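Local structure of hypothetical protein PG0816 (2APL) at residues A[8-12]-A[39-45]; A[19-25]-A[70-76]; A[111-117]-A[129-134]; A[98-102]-A[146-150]. The protein is of unknown function but belongs to the DUF1896 family and folds as a single all-helical chain of seven helices. All coordinates share one frame; numbering follows the deposited sequence.

Interaction 1. Residues A[8-12]-A[39-45]; sequences ELSHF and DEALTAY
The Tyr45 ring carries the side chain of Glu8 on one of its faces, with CG of Glu8 3.7 Å from CE2 of Tyr45 and placed off-centre toward the rim as a CH-pi contact. The carboxylate continues over the same ring, its plane only 6° from that of the aromatic, so a flat acidic group is stacked on a flat phenol. A bend in the glutamate chain (chi2 -65°) folds the carboxylate back over the ring. The ring of Phe12 meets the methyl group of Ala41 over one face, CB of Ala41 lying 4.3 Å from the ring centroid, while CD1 of Tyr45 lies at its edge, near its plane. Phe12 and Tyr45 cross at about a right angle, and CE2 of Phe12 comes 3.8 Å from CB of Tyr45.

These side chains join helix 3-23 to helix 31-51, two helices of an all-helical fold whose short segments run at 129° to each other with axes 9.0 Å apart. The small Ala41 lets the Phe12 ring lie close against the partner helix. Helix 55-67 adds a third wall: Phe12 also touches Ala62, Ala41 touches Leu66, and the hydroxyl of Tyr45 is hydrogen-bonded to ND1 of His55. Glu59 brings a second carboxylate close to that of Glu8, which would probably favour proton uptake by one of the two.

Toward the more open flank the leucines take over. CD1 of Leu42 reaches CB of Glu8 at 3.8 Å, and CD1 of Leu9 lies 3.8 Å from OD1 of Asp39, a van der Waals approach beside the carboxylate.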
# COMPACT_ATOMS: atom_id res chain seq x y z
N GLU A 8 -3.00 3.76 23.37
CA GLU A 8 -3.52 3.02 22.22
C GLU A 8 -3.48 3.84 20.99
O GLU A 8 -3.23 3.30 19.92
CB GLU A 8 -4.99 2.51 22.45
CG GLU A 8 -5.06 1.40 23.49
CD GLU A 8 -4.32 0.14 23.05
OE1 GLU A 8 -4.36 -0.23 21.85
OE2 GLU A 8 -3.69 -0.49 23.90
N LEU A 9 -3.81 5.13 21.11
CA LEU A 9 -3.81 5.96 19.91
C LEU A 9 -2.38 6.02 19.30
O LEU A 9 -2.19 5.89 18.08
CB LEU A 9 -4.36 7.37 20.20
CG LEU A 9 -4.25 8.36 19.03
CD1 LEU A 9 -5.18 7.91 17.86
CD2 LEU A 9 -4.67 9.78 19.51
N SER A 10 -1.39 6.23 20.16
CA SER A 10 -0.00 6.27 19.71
C SER A 10 0.42 4.94 19.07
O SER A 10 1.18 4.92 18.14
CB SER A 10 0.95 6.65 20.87
OG SER A 10 0.69 8.01 21.25
N HIS A 11 -0.09 3.83 19.60
CA HIS A 11 0.22 2.50 19.08
C HIS A 11 -0.36 2.37 17.64
O HIS A 11 0.34 1.98 16.72
CB HIS A 11 -0.38 1.44 20.04
CG HIS A 11 -0.33 0.05 19.50
ND1 HIS A 11 0.86 -0.59 19.21
CD2 HIS A 11 -1.31 -0.82 19.16
CE1 HIS A 11 0.61 -1.81 18.77
NE2 HIS A 11 -0.71 -1.97 18.71
N PHE A 12 -1.63 2.76 17.46
CA PHE A 12 -2.25 2.64 16.14
C PHE A 12 -1.58 3.61 15.16
O PHE A 12 -1.34 3.24 14.03
CB PHE A 12 -3.77 2.92 16.19
CG PHE A 12 -4.52 1.90 17.01
CD1 PHE A 12 -4.35 0.52 16.75
CD2 PHE A 12 -5.41 2.31 18.03
CE1 PHE A 12 -5.06 -0.44 17.52
CE2 PHE A 12 -6.09 1.36 18.83
CZ PHE A 12 -5.92 -0.00 18.57
N ASP A 39 -7.43 7.90 14.58
CA ASP A 39 -8.63 8.25 15.34
C ASP A 39 -9.75 7.22 15.14
O ASP A 39 -10.37 6.78 16.12
CB ASP A 39 -9.17 9.63 14.91
CG ASP A 39 -8.41 10.80 15.54
OD1 ASP A 39 -7.46 10.55 16.31
OD2 ASP A 39 -8.78 12.00 15.27
N GLU A 40 -10.02 6.83 13.88
CA GLU A 40 -10.99 5.77 13.61
C GLU A 40 -10.67 4.44 14.28
O GLU A 40 -11.61 3.74 14.74
CB GLU A 40 -11.18 5.48 12.10
CG GLU A 40 -11.65 6.61 11.29
CD GLU A 40 -11.67 6.27 9.80
OE1 GLU A 40 -11.95 5.07 9.39
OE2 GLU A 40 -11.43 7.24 9.04
N ALA A 41 -9.40 4.00 14.19
CA ALA A 41 -8.99 2.75 14.82
C ALA A 41 -9.18 2.81 16.36
O ALA A 41 -9.69 1.87 16.98
CB ALA A 41 -7.50 2.43 14.50
N LEU A 42 -8.77 3.91 16.96
CA LEU A 42 -9.05 4.14 18.37
C LEU A 42 -10.53 4.03 18.78
O LEU A 42 -10.84 3.36 19.76
CB LEU A 42 -8.45 5.44 18.87
CG LEU A 42 -8.73 5.67 20.36
CD1 LEU A 42 -7.81 4.84 21.26
CD2 LEU A 42 -8.65 7.16 20.65
N THR A 43 -11.42 4.68 18.05
CA THR A 43 -12.86 4.54 18.28
C THR A 43 -13.31 3.09 18.21
O THR A 43 -14.16 2.67 19.03
CB THR A 43 -13.66 5.41 17.24
OG1 THR A 43 -13.26 6.77 17.40
CG2 THR A 43 -15.18 5.28 17.39
N ALA A 44 -12.81 2.34 17.21
CA ALA A 44 -13.14 0.91 17.08
C ALA A 44 -12.67 0.12 18.33
O ALA A 44 -13.39 -0.74 18.85
CB ALA A 44 -12.54 0.31 15.80
N TYR A 45 -11.46 0.41 18.76
CA TYR A 45 -10.89 -0.19 19.96
C TYR A 45 -11.73 0.13 21.23
O TYR A 45 -12.16 -0.77 21.95
CB TYR A 45 -9.44 0.27 20.16
CG TYR A 45 -8.83 -0.26 21.45
CD1 TYR A 45 -8.17 -1.48 21.49
CD2 TYR A 45 -8.96 0.43 22.63
CE1 TYR A 45 -7.68 -1.99 22.72
CE2 TYR A 45 -8.49 -0.07 23.85
CZ TYR A 45 -7.84 -1.28 23.86
OH TYR A 45 -7.31 -1.77 25.05

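Interaction 2. Residues A[19-25]-A[70-76]; sequences YLNEHFP and LHFSRYD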
# COMPACT_ATOMS: atom_id res chain seq x y z
N TYR A 19 3.43 1.13 8.25
CA TYR A 19 2.80 0.42 7.16
C TYR A 19 2.81 1.28 5.89
O TYR A 19 3.13 0.79 4.82
CB TYR A 19 1.35 0.05 7.56
CG TYR A 19 0.69 -0.83 6.51
CD1 TYR A 19 0.93 -2.18 6.52
CD2 TYR A 19 -0.21 -0.31 5.53
CE1 TYR A 19 0.37 -3.03 5.59
CE2 TYR A 19 -0.83 -1.18 4.59
CZ TYR A 19 -0.49 -2.54 4.62
OH TYR A 19 -1.03 -3.49 3.76
N LEU A 20 2.43 2.55 6.02
CA LEU A 20 2.49 3.47 4.87
C LEU A 20 3.93 3.73 4.39
O LEU A 20 4.20 3.70 3.18
CB LEU A 20 1.80 4.80 5.20
CG LEU A 20 0.29 4.69 5.51
CD1 LEU A 20 -0.22 6.06 5.95
CD2 LEU A 20 -0.54 4.26 4.28
N ASN A 21 4.86 3.90 5.33
CA ASN A 21 6.25 4.09 4.98
C ASN A 21 6.70 2.94 4.11
O ASN A 21 7.44 3.16 3.11
CB ASN A 21 7.17 4.14 6.20
CG ASN A 21 7.09 5.43 6.95
OD1 ASN A 21 6.48 6.45 6.51
ND2 ASN A 21 7.64 5.40 8.20
N GLU A 22 6.24 1.72 4.43
CA GLU A 22 6.75 0.56 3.67
C GLU A 22 6.02 0.33 2.33
O GLU A 22 6.63 -0.07 1.37
CB GLU A 22 6.65 -0.72 4.51
CG GLU A 22 7.53 -0.70 5.78
CD GLU A 22 7.23 -1.87 6.76
OE1 GLU A 22 6.04 -2.32 6.84
OE2 GLU A 22 8.17 -2.31 7.47
N HIS A 23 4.72 0.58 2.31
CA HIS A 23 3.84 0.03 1.27
C HIS A 23 3.17 1.12 0.42
O HIS A 23 2.68 0.86 -0.68
CB HIS A 23 2.73 -0.82 1.93
CG HIS A 23 3.23 -2.05 2.63
ND1 HIS A 23 3.79 -3.12 1.95
CD2 HIS A 23 3.32 -2.35 3.95
CE1 HIS A 23 4.17 -4.04 2.83
NE2 HIS A 23 3.90 -3.59 4.04
N PHE A 24 3.08 2.33 0.99
CA PHE A 24 2.46 3.48 0.31
C PHE A 24 3.30 4.73 0.58
O PHE A 24 2.78 5.71 1.16
CB PHE A 24 1.05 3.69 0.81
CG PHE A 24 0.14 2.53 0.55
CD1 PHE A 24 -0.68 2.51 -0.59
CD2 PHE A 24 0.06 1.48 1.46
CE1 PHE A 24 -1.54 1.45 -0.84
CE2 PHE A 24 -0.86 0.41 1.22
CZ PHE A 24 -1.65 0.41 0.09
N PRO A 25 4.61 4.68 0.20
CA PRO A 25 5.48 5.80 0.58
C PRO A 25 4.91 7.12 0.10
O PRO A 25 5.10 8.13 0.75
CB PRO A 25 6.82 5.47 -0.09
CG PRO A 25 6.51 4.37 -1.13
CD PRO A 25 5.34 3.63 -0.54
N LEU A 70 -6.28 -0.56 2.38
CA LEU A 70 -4.87 -0.37 2.13
C LEU A 70 -4.13 -1.71 1.94
O LEU A 70 -2.93 -1.75 2.01
CB LEU A 70 -4.21 0.40 3.27
CG LEU A 70 -4.70 1.84 3.51
CD1 LEU A 70 -4.08 2.28 4.83
CD2 LEU A 70 -4.30 2.77 2.31
N HIS A 71 -4.86 -2.79 1.67
CA HIS A 71 -4.21 -4.08 1.41
C HIS A 71 -3.56 -4.23 0.06
O HIS A 71 -2.56 -4.96 -0.04
CB HIS A 71 -5.18 -5.24 1.67
CG HIS A 71 -5.64 -5.33 3.09
ND1 HIS A 71 -5.62 -6.50 3.80
CD2 HIS A 71 -6.11 -4.38 3.94
CE1 HIS A 71 -6.05 -6.27 5.04
NE2 HIS A 71 -6.35 -4.99 5.14
N PHE A 72 -4.12 -3.57 -0.97
CA PHE A 72 -3.48 -3.60 -2.28
C PHE A 72 -2.62 -2.35 -2.50
O PHE A 72 -3.07 -1.20 -2.29
CB PHE A 72 -4.45 -3.82 -3.47
CG PHE A 72 -3.74 -3.95 -4.81
CD1 PHE A 72 -3.29 -5.21 -5.25
CD2 PHE A 72 -3.42 -2.83 -5.54
CE1 PHE A 72 -2.57 -5.33 -6.45
CE2 PHE A 72 -2.69 -2.91 -6.72
CZ PHE A 72 -2.28 -4.16 -7.20
N SER A 73 -1.37 -2.61 -2.88
CA SER A 73 -0.38 -1.56 -3.00
C SER A 73 0.14 -1.55 -4.44
O SER A 73 0.82 -2.51 -4.89
CB SER A 73 0.76 -1.78 -2.02
OG SER A 73 1.84 -0.90 -2.28
N ARG A 74 -0.15 -0.46 -5.15
CA ARG A 74 0.49 -0.23 -6.49
C ARG A 74 2.01 -0.20 -6.40
O ARG A 74 2.66 -0.81 -7.22
CB ARG A 74 -0.05 1.04 -7.15
CG ARG A 74 -1.59 0.91 -7.39
CD ARG A 74 -2.17 2.18 -8.02
NE ARG A 74 -1.92 3.32 -7.13
CZ ARG A 74 -1.95 4.60 -7.50
NH1 ARG A 74 -2.27 4.96 -8.77
NH2 ARG A 74 -1.66 5.54 -6.60
N TYR A 75 2.55 0.51 -5.40
CA TYR A 75 3.99 0.54 -5.16
C TYR A 75 4.59 -0.85 -5.04
O TYR A 75 5.52 -1.16 -5.79
CB TYR A 75 4.33 1.40 -3.96
CG TYR A 75 5.78 1.27 -3.52
CD1 TYR A 75 6.78 2.05 -4.12
CD2 TYR A 75 6.16 0.33 -2.54
CE1 TYR A 75 8.14 1.91 -3.75
CE2 TYR A 75 7.52 0.20 -2.13
CZ TYR A 75 8.48 1.00 -2.73
OH TYR A 75 9.78 0.89 -2.37
N ASP A 76 4.05 -1.67 -4.15
CA ASP A 76 4.51 -3.05 -3.97
C ASP A 76 4.41 -3.87 -5.27
O ASP A 76 5.28 -4.71 -5.55
CB ASP A 76 3.71 -3.77 -2.86
CG ASP A 76 4.11 -3.32 -1.42
OD1 ASP A 76 5.06 -2.52 -1.25
OD2 ASP A 76 3.44 -3.79 -0.44
O HOH W 1 1.23 2.16 -3.29
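Phe24 and Leu70 cross obliquely where the end of helix 3-23 meets the turn leading into helix 74-85, a junction built round an N-cap: OG of Ser73 accepts from the backbone N of Asp76 in a nearly straight bond (172°). The Phe24 ring is wedged between CD2 of Leu70 over one face and CB of Ser73 over the opposite face, both 4.3 Å from its centroid, and the carbonyl oxygen of Phe72 sits at its edge.

The imidazole of His23 and the carboxylate of Asp76 are turned 76° against each other. ND1 of His23 donates to OD2 of Asp76 over 2.5 Å, meeting the syn lone pair of OD2, with the acceptor 16° out of the imidazole plane. This His-carboxylate pair ties the last turn of helix 3-23 to the first turn of helix 74-85. Pro25 stands steeply on the Tyr75 ring, its CG over the centre, 3.9 Å from the centroid.

Tyr19 points its hydroxyl at the oxygen of Leu70, a 3.1 Å bond that arrives from above the carbonyl plane. The capping serine serves both segments: besides accepting from Asp76, OG of Ser73 donates to the oxygen of His23 at 2.5 Å, in the carbonyl plane.

Interaction 3. Residues A[111-117]-A[129-134]; sequences VFAKYDL and HLYTEL
A type I beta turn from Phe112 to Tyr115 carries the chain out of helix 106-112, and its side chains clasp one flank of helix 126-143 in this all-helical protein. Glu133 is the polar centre of the clasp. Its chain is extended beyond CG, with CG anti to the backbone N (chi1 -170°), which carries the carboxylate out to two donors. NZ of Lys114 reaches OE2 of Glu133 at 2.6 Å on the syn lone pair, forming a salt bridge, and the hydroxyl of Tyr115 donates to OE1 of Glu133 over 2.7 Å, nearly in line with the C-O bond. With a separate partner on each oxygen, the rotation of the carboxylate is restrained; the nearby ammonium group would be expected to favour its charged form. The phenol ring and the carboxylate stand 81° apart.

Below this polar layer Tyr115 lies over Leu130, whose CB sits above the centre of the ring, 4.1 Å from the centroid and 10° off its normal. CD1 of Leu130 touches both rings, 3.7 Å from CE2 of Tyr115 and 3.9 Å from CD1 of Phe112, and CD2 adds a contact to CE1 of Phe112. Phe72 and Phe121 close over Leu130 from loops. The Phe112 ring, which crosses Leu134 at about a right angle, receives CD2 of that leucine over one face, offset toward the rim. Val111 slides past Glu133 in the opposite direction, touching the aliphatic part of the glutamate, and its CG1 also packs 3.7 Å from CD2 of Leu134.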
# COMPACT_ATOMS: atom_id res chain seq x y z
N VAL A 111 -2.79 1.90 -16.94
CA VAL A 111 -2.98 0.47 -16.73
C VAL A 111 -3.69 0.19 -15.38
O VAL A 111 -4.74 -0.50 -15.36
CB VAL A 111 -1.61 -0.32 -16.83
CG1 VAL A 111 -1.76 -1.74 -16.30
CG2 VAL A 111 -1.07 -0.30 -18.26
N PHE A 112 -3.14 0.69 -14.25
CA PHE A 112 -3.77 0.43 -12.94
C PHE A 112 -5.27 0.90 -12.91
O PHE A 112 -6.13 0.28 -12.25
CB PHE A 112 -2.99 1.15 -11.82
CG PHE A 112 -1.74 0.46 -11.34
CD1 PHE A 112 -1.81 -0.73 -10.63
CD2 PHE A 112 -0.49 1.07 -11.50
CE1 PHE A 112 -0.64 -1.33 -10.08
CE2 PHE A 112 0.65 0.47 -10.98
CZ PHE A 112 0.58 -0.73 -10.27
N ALA A 113 -5.55 2.00 -13.63
CA ALA A 113 -6.87 2.64 -13.58
C ALA A 113 -8.02 1.80 -14.15
O ALA A 113 -9.20 2.07 -13.87
CB ALA A 113 -6.83 4.01 -14.27
N LYS A 114 -7.66 0.79 -14.96
CA LYS A 114 -8.63 -0.11 -15.56
C LYS A 114 -9.14 -1.14 -14.56
O LYS A 114 -10.12 -1.80 -14.83
CB LYS A 114 -8.03 -0.85 -16.75
CG LYS A 114 -7.75 0.07 -17.94
CD LYS A 114 -7.59 -0.68 -19.25
CE LYS A 114 -6.32 -1.54 -19.26
NZ LYS A 114 -6.13 -2.11 -20.62
N TYR A 115 -8.47 -1.27 -13.41
CA TYR A 115 -8.83 -2.29 -12.40
C TYR A 115 -9.42 -1.69 -11.14
O TYR A 115 -9.13 -0.55 -10.78
CB TYR A 115 -7.61 -3.15 -12.07
CG TYR A 115 -7.03 -3.84 -13.27
CD1 TYR A 115 -7.47 -5.13 -13.61
CD2 TYR A 115 -6.07 -3.22 -14.10
CE1 TYR A 115 -6.96 -5.80 -14.74
CE2 TYR A 115 -5.56 -3.88 -15.25
CZ TYR A 115 -6.01 -5.17 -15.55
OH TYR A 115 -5.54 -5.86 -16.65
N ASP A 116 -10.28 -2.48 -10.48
CA ASP A 116 -10.85 -2.15 -9.22
C ASP A 116 -9.95 -2.75 -8.13
O ASP A 116 -10.07 -3.93 -7.77
CB ASP A 116 -12.31 -2.69 -9.15
CG ASP A 116 -13.08 -2.16 -7.95
OD1 ASP A 116 -12.60 -1.21 -7.25
OD2 ASP A 116 -14.19 -2.70 -7.69
N LEU A 117 -9.04 -1.93 -7.62
CA LEU A 117 -8.00 -2.41 -6.70
C LEU A 117 -8.45 -2.58 -5.24
O LEU A 117 -7.93 -1.95 -4.31
CB LEU A 117 -6.73 -1.56 -6.83
CG LEU A 117 -6.24 -1.38 -8.27
CD1 LEU A 117 -5.05 -0.35 -8.33
CD2 LEU A 117 -5.88 -2.73 -8.97
N HIS A 129 -3.83 -10.60 -14.87
CA HIS A 129 -4.00 -9.67 -15.97
C HIS A 129 -3.27 -8.35 -15.77
O HIS A 129 -2.56 -7.87 -16.67
CB HIS A 129 -5.48 -9.41 -16.25
CG HIS A 129 -6.23 -10.60 -16.76
ND1 HIS A 129 -7.28 -11.16 -16.08
CD2 HIS A 129 -6.09 -11.33 -17.90
CE1 HIS A 129 -7.76 -12.20 -16.76
NE2 HIS A 129 -7.05 -12.32 -17.87
N LEU A 130 -3.48 -7.74 -14.60
CA LEU A 130 -2.75 -6.56 -14.21
C LEU A 130 -1.23 -6.77 -14.32
O LEU A 130 -0.54 -6.00 -14.98
CB LEU A 130 -3.14 -6.13 -12.76
CG LEU A 130 -2.34 -4.94 -12.25
CD1 LEU A 130 -2.50 -3.69 -13.15
CD2 LEU A 130 -2.71 -4.65 -10.79
N TYR A 131 -0.72 -7.82 -13.67
CA TYR A 131 0.71 -8.09 -13.61
C TYR A 131 1.37 -8.23 -14.99
O TYR A 131 2.50 -7.72 -15.23
CB TYR A 131 0.94 -9.34 -12.79
CG TYR A 131 2.38 -9.71 -12.51
CD1 TYR A 131 2.97 -9.40 -11.29
CD2 TYR A 131 3.13 -10.41 -13.45
CE1 TYR A 131 4.30 -9.75 -11.01
CE2 TYR A 131 4.44 -10.75 -13.21
CZ TYR A 131 5.01 -10.44 -11.99
OH TYR A 131 6.32 -10.80 -11.75
N THR A 132 0.69 -8.98 -15.87
CA THR A 132 1.15 -9.19 -17.22
C THR A 132 1.09 -7.86 -17.95
O THR A 132 2.01 -7.52 -18.71
CB THR A 132 0.25 -10.22 -17.92
OG1 THR A 132 0.37 -11.47 -17.21
CG2 THR A 132 0.60 -10.40 -19.40
N GLU A 133 0.04 -7.07 -17.69
CA GLU A 133 -0.10 -5.84 -18.45
C GLU A 133 1.02 -4.87 -18.03
O GLU A 133 1.61 -4.19 -18.88
CB GLU A 133 -1.51 -5.26 -18.28
CG GLU A 133 -1.84 -4.16 -19.19
CD GLU A 133 -3.34 -3.85 -19.25
OE1 GLU A 133 -4.16 -4.40 -18.45
OE2 GLU A 133 -3.70 -3.04 -20.14
N LEU A 134 1.28 -4.78 -16.73
CA LEU A 134 2.39 -3.94 -16.21
C LEU A 134 3.77 -4.35 -16.76
O LEU A 134 4.59 -3.49 -17.13
CB LEU A 134 2.40 -3.95 -14.67
CG LEU A 134 1.25 -3.20 -13.97
CD1 LEU A 134 1.27 -3.61 -12.44
CD2 LEU A 134 1.27 -1.66 -14.18

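Interaction 4. Residues A[98-102]-A[146-150]; sequences LAPIL and HLPTI
Leu98, Ile101 and Leu102, on one side of helix 94-103, receive Leu147 and Pro148 of the irregular C-terminal tail that follows helix 126-143. The tail thus packs across a helix of the all-helical fold without regular secondary structure of its own, and the contact between the two segments is apolar apart from one backbone oxygen.

Leucine-to-leucine contacts come first. Leu147 swings its side chain away from its own N (chi1 -168°) and forks toward the helix: CD2 meets CD1 of Leu98 at 4.2 Å, the two side chains crossing at about a right angle, while CD1 approaches CD2 of Leu102 at the same distance of 4.2 Å. Both Leu102 and Leu147 also touch Leu141, so helix 126-143 backs the pair.

The proline makes the second group. CD of Pro148 lies 4.1 Å from CD2 of Leu102, which crosses the proline ring at about a right angle. Ile101 slides alongside the same ring in the opposite direction; its CG2 is modelled 3.2 Å from CB of Pro148, too short for two carbons, so the spacing is doubtful.

A last contact joins side chain to backbone: CD2 of Leu98 rests 3.3 Å from the carbonyl oxygen of Pro148.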
# COMPACT_ATOMS: atom_id res chain seq x y z
N LEU A 98 12.90 3.13 -8.87
CA LEU A 98 12.04 3.40 -10.00
C LEU A 98 10.55 3.31 -9.73
O LEU A 98 9.77 3.96 -10.42
CB LEU A 98 12.37 2.44 -11.16
CG LEU A 98 13.40 2.95 -12.17
CD1 LEU A 98 13.82 1.78 -13.04
CD2 LEU A 98 12.74 4.06 -13.02
N ALA A 99 10.13 2.46 -8.79
CA ALA A 99 8.71 2.22 -8.58
C ALA A 99 7.93 3.52 -8.31
O ALA A 99 6.89 3.72 -8.90
CB ALA A 99 8.50 1.21 -7.43
N PRO A 100 8.43 4.41 -7.40
CA PRO A 100 7.71 5.68 -7.15
C PRO A 100 7.58 6.57 -8.39
O PRO A 100 6.58 7.25 -8.54
CB PRO A 100 8.57 6.41 -6.09
CG PRO A 100 9.45 5.37 -5.51
CD PRO A 100 9.64 4.29 -6.56
N ILE A 101 8.57 6.54 -9.28
CA ILE A 101 8.54 7.33 -10.52
C ILE A 101 7.58 6.75 -11.53
O ILE A 101 6.83 7.48 -12.18
CB ILE A 101 9.96 7.44 -11.17
CG1 ILE A 101 10.94 8.16 -10.26
CG2 ILE A 101 9.91 8.26 -12.44
CD1 ILE A 101 11.08 7.59 -8.92
N LEU A 102 7.64 5.43 -11.69
CA LEU A 102 6.68 4.70 -12.53
C LEU A 102 5.25 4.91 -12.05
O LEU A 102 4.34 5.04 -12.88
CB LEU A 102 6.99 3.21 -12.56
CG LEU A 102 8.20 2.82 -13.39
CD1 LEU A 102 8.55 1.39 -13.13
CD2 LEU A 102 7.90 3.05 -14.93
N HIS A 146 12.03 5.20 -23.22
CA HIS A 146 11.18 6.20 -22.58
C HIS A 146 11.07 5.89 -21.08
O HIS A 146 10.20 6.42 -20.38
CB HIS A 146 9.79 6.30 -23.26
CG HIS A 146 9.76 7.20 -24.47
ND1 HIS A 146 9.38 8.53 -24.41
CD2 HIS A 146 10.08 6.96 -25.76
CE1 HIS A 146 9.48 9.07 -25.61
NE2 HIS A 146 9.90 8.14 -26.46
N LEU A 147 11.96 5.04 -20.57
CA LEU A 147 11.95 4.73 -19.15
C LEU A 147 12.37 5.99 -18.34
O LEU A 147 13.36 6.66 -18.68
CB LEU A 147 12.78 3.47 -18.85
CG LEU A 147 12.66 2.83 -17.45
CD1 LEU A 147 11.29 2.16 -17.21
CD2 LEU A 147 13.80 1.83 -17.22
N PRO A 148 11.57 6.36 -17.32
CA PRO A 148 11.95 7.50 -16.47
C PRO A 148 13.27 7.22 -15.77
O PRO A 148 13.63 6.07 -15.53
CB PRO A 148 10.80 7.62 -15.47
CG PRO A 148 9.71 6.71 -15.94
CD PRO A 148 10.31 5.72 -16.90
N THR A 149 14.04 8.27 -15.50
CA THR A 149 15.43 8.03 -15.07
C THR A 149 15.76 8.55 -13.67
O THR A 149 14.87 9.04 -12.95
CB THR A 149 16.47 8.58 -16.09
OG1 THR A 149 16.17 9.95 -16.39
CG2 THR A 149 16.47 7.75 -17.39
N ILE A 150 17.04 8.40 -13.32
CA ILE A 150 17.65 8.85 -12.06
C ILE A 150 17.06 8.17 -10.82
O ILE A 150 17.78 7.50 -10.06
CB ILE A 150 17.63 10.40 -11.94

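Interaction 1 lies toward one end of the elongated chain, interaction 2 near its middle, and interactions 3 and 4 together on the other side, about 18 Å apart between centres. The centre of interaction 1 is about 33 Å from that of interaction 3 and about 36 Å from that of interaction 4. Interaction 2 sits about 2 Å from the chain's centre and shares helix 3-23 with interaction 1, their segments alternating along the sequence. It touches both distal contacts: Phe72 and Arg74 pack on interaction 3, Tyr75 on Ala99 and Pro100 of interaction 4. The segments of interaction 3 fall between those of interaction 4. Interaction 2 therefore joins the N-terminal helices to the C-terminal half.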